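Local coordinates for 450aa long hypothetical fmu protein (Pyrococcus horikoshii, PDB 2YXL), which probably methylates carbon 5 of cytosine in RNA, with S-adenosyl-L-methionine as the likely methyl donor, at residues Leu385-Cys390 against Gly440-Leu445. Numbering follows the deposited sequence.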
loop_
_atom_site.group_PDB
_atom_site.type_symbol
_atom_site.label_atom_id
_atom_site.label_comp_id
_atom_site.label_asym_id
_atom_site.label_seq_id
_atom_site.Cartn_x
_atom_site.Cartn_y
_atom_site.Cartn_z
ATOM N N LEU A 385 -7.718 -20.013 -13.002
ATOM C CA LEU A 385 -8.069 -18.967 -12.058
ATOM C C LEU A 385 -6.871 -18.703 -11.153
ATOM O O LEU A 385 -6.313 -19.636 -10.571
ATOM C CB LEU A 385 -9.269 -19.406 -11.206
ATOM C CG LEU A 385 -10.176 -18.401 -10.472
ATOM C CD1 LEU A 385 -11.110 -19.137 -9.527
ATOM C CD2 LEU A 385 -9.421 -17.331 -9.705
ATOM N N LEU A 386 -6.467 -17.441 -11.040
ATOM C CA LEU A 386 -5.472 -17.064 -10.042
ATOM C C LEU A 386 -6.093 -16.181 -8.975
ATOM O O LEU A 386 -6.705 -15.154 -9.276
ATOM C CB LEU A 386 -4.247 -16.380 -10.664
ATOM C CG LEU A 386 -3.198 -15.839 -9.675
ATOM C CD1 LEU A 386 -2.451 -16.947 -8.927
ATOM C CD2 LEU A 386 -2.216 -14.920 -10.381
ATOM N N TYR A 387 -5.937 -16.610 -7.729
ATOM C CA TYR A 387 -6.395 -15.851 -6.586
ATOM C C TYR A 387 -5.179 -15.272 -5.868
ATOM O O TYR A 387 -4.240 -15.999 -5.529
ATOM C CB TYR A 387 -7.211 -16.755 -5.659
ATOM C CG TYR A 387 -7.661 -16.114 -4.366
ATOM C CD1 TYR A 387 -8.823 -15.339 -4.313
ATOM C CD2 TYR A 387 -6.943 -16.307 -3.189
ATOM C CE1 TYR A 387 -9.252 -14.762 -3.116
ATOM C CE2 TYR A 387 -7.362 -15.732 -1.987
ATOM C CZ TYR A 387 -8.515 -14.964 -1.961
ATOM O OH TYR A 387 -8.917 -14.393 -0.777
ATOM N N THR A 388 -5.189 -13.958 -5.667
ATOM C CA THR A 388 -4.125 -13.290 -4.926
ATOM C C THR A 388 -4.695 -12.281 -3.952
ATOM O O THR A 388 -5.728 -11.665 -4.217
ATOM C CB THR A 388 -3.110 -12.543 -5.843
ATOM O OG1 THR A 388 -3.786 -11.538 -6.609
ATOM C CG2 THR A 388 -2.380 -13.494 -6.770
ATOM N N THR A 389 -4.017 -12.144 -2.816
ATOM C CA THR A 389 -4.210 -11.026 -1.902
ATOM C C THR A 389 -2.837 -10.481 -1.517
ATOM O O THR A 389 -1.817 -11.161 -1.678
ATOM C CB THR A 389 -4.941 -11.439 -0.599
ATOM O OG1 THR A 389 -4.044 -12.179 0.242
ATOM C CG2 THR A 389 -6.194 -12.273 -0.891
ATOM N N CYS A 390 -2.810 -9.251 -1.015
ATOM C CA CYS A 390 -1.610 -8.734 -0.373
ATOM C C CYS A 390 -1.815 -8.752 1.141
ATOM O O CYS A 390 -1.537 -7.782 1.841
ATOM C CB CYS A 390 -1.249 -7.345 -0.896
ATOM S SG CYS A 390 -2.623 -6.202 -0.917
ATOM N N GLY A 440 4.143 -8.541 1.563
ATOM C CA GLY A 440 3.528 -9.835 1.871
ATOM C C GLY A 440 2.447 -10.139 0.848
ATOM O O GLY A 440 1.592 -9.298 0.574
ATOM N N PHE A 441 2.488 -11.333 0.272
ATOM C CA PHE A 441 1.608 -11.664 -0.843
ATOM C C PHE A 441 1.238 -13.144 -0.849
ATOM O O PHE A 441 1.952 -13.973 -0.278
ATOM C CB PHE A 441 2.293 -11.296 -2.159
ATOM C CG PHE A 441 1.371 -10.722 -3.195
ATOM C CD1 PHE A 441 0.895 -11.513 -4.235
ATOM C CD2 PHE A 441 0.997 -9.385 -3.145
ATOM C CE1 PHE A 441 0.054 -10.984 -5.207
ATOM C CE2 PHE A 441 0.153 -8.842 -4.112
ATOM C CZ PHE A 441 -0.321 -9.646 -5.146
ATOM N N PHE A 442 0.118 -13.463 -1.495
ATOM C CA PHE A 442 -0.360 -14.837 -1.584
ATOM C C PHE A 442 -0.822 -15.156 -2.996
ATOM O O PHE A 442 -1.445 -14.324 -3.654
ATOM C CB PHE A 442 -1.491 -15.071 -0.586
ATOM C CG PHE A 442 -2.040 -16.473 -0.604
ATOM C CD1 PHE A 442 -1.334 -17.519 -0.011
ATOM C CD2 PHE A 442 -3.264 -16.745 -1.207
ATOM C CE1 PHE A 442 -1.836 -18.807 -0.020
ATOM C CE2 PHE A 442 -3.776 -18.035 -1.222
ATOM C CZ PHE A 442 -3.059 -19.068 -0.629
ATOM N N TYR A 443 -0.504 -16.369 -3.447
ATOM C CA TYR A 443 -0.835 -16.836 -4.791
ATOM C C TYR A 443 -1.512 -18.202 -4.731
ATOM O O TYR A 443 -1.037 -19.111 -4.038
ATOM C CB TYR A 443 0.431 -16.964 -5.653
ATOM C CG TYR A 443 1.333 -15.752 -5.678
ATOM C CD1 TYR A 443 2.204 -15.489 -4.623
ATOM C CD2 TYR A 443 1.339 -14.886 -6.774
ATOM C CE1 TYR A 443 3.038 -14.388 -4.641
ATOM C CE2 TYR A 443 2.174 -13.779 -6.805
ATOM C CZ TYR A 443 3.022 -13.538 -5.734
ATOM O OH TYR A 443 3.853 -12.447 -5.737
ATOM N N ALA A 444 -2.613 -18.349 -5.466
ATOM C CA ALA A 444 -3.265 -19.644 -5.630
ATOM C C ALA A 444 -3.738 -19.807 -7.065
ATOM O O ALA A 444 -4.660 -19.115 -7.503
ATOM C CB ALA A 444 -4.421 -19.788 -4.669
ATOM N N LEU A 445 -3.088 -20.709 -7.797
ATOM C CA LEU A 445 -3.441 -20.969 -9.186
ATOM C C LEU A 445 -4.342 -22.198 -9.287
ATOM O O LEU A 445 -4.037 -23.262 -8.743
ATOM C CB LEU A 445 -2.189 -21.116 -10.062
ATOM C CG LEU A 445 -2.374 -21.127 -11.587
ATOM C CD1 LEU A 445 -2.933 -19.801 -12.109
ATOM C CD2 LEU A 445 -1.065 -21.466 -12.291
#
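Tyr387 and Ala444 form a hydrogen-bonded antiparallel pair at the regular part of this contact. Tyr387 N gives a nearly straight bond to Ala444 O (2.8 Å, 173° at the hydrogen), and Ala444 N returns one to Tyr387 O at 2.9 Å. On the side of these two residues, the CB atoms of Tyr387 and Ala444 lie 4.2 Å apart. Farther along, the Tyr387 and Phe442 rings meet at their edges through CD2 and CE2; helix 398-407 covers this face. The tyrosine hydroxyl bonds to the carbonyl of Glu396.

On the other face, which packs on helix 246-255, Leu386 CB rests on Leu445 CD1 (3.9 Å), while the Phe441 ring reaches toward the opposite strand. Phe441 CE1 lies 3.6 Å from Thr388 CB, and CD2 approaches Cys390 CB. Thr389 O stands over the centre of one face of this ring and also accepts a hydrogen bond from Phe442 N at 3.0 Å. With chi1 at 60°, Thr388 OG1 sits between the backbone N and carbonyl carbon, and hydrogen-bonds to Asp337, which is predicted to bind S-adenosyl-L-methionine. An alanine in place of Phe441 would probably open a gap beside Thr388 and Cys390 and leave the Thr389 carbonyl without its aromatic cover.

Pairing is looser toward Cys390: Thr389 N to Phe442 O is a weak bond of 3.5 Å. Cys390, the predicted nucleophile, is partly exposed here, and its side chain is about 5 Å from bound sinefungin, nearest atom to nearest atom. Strand 383-389, which pairs in parallel with 331-337 on its other side, leads into Cys390, and strand 441-447 runs against it as the reversed strand characteristic of the Rossmann-like class I methyltransferase fold.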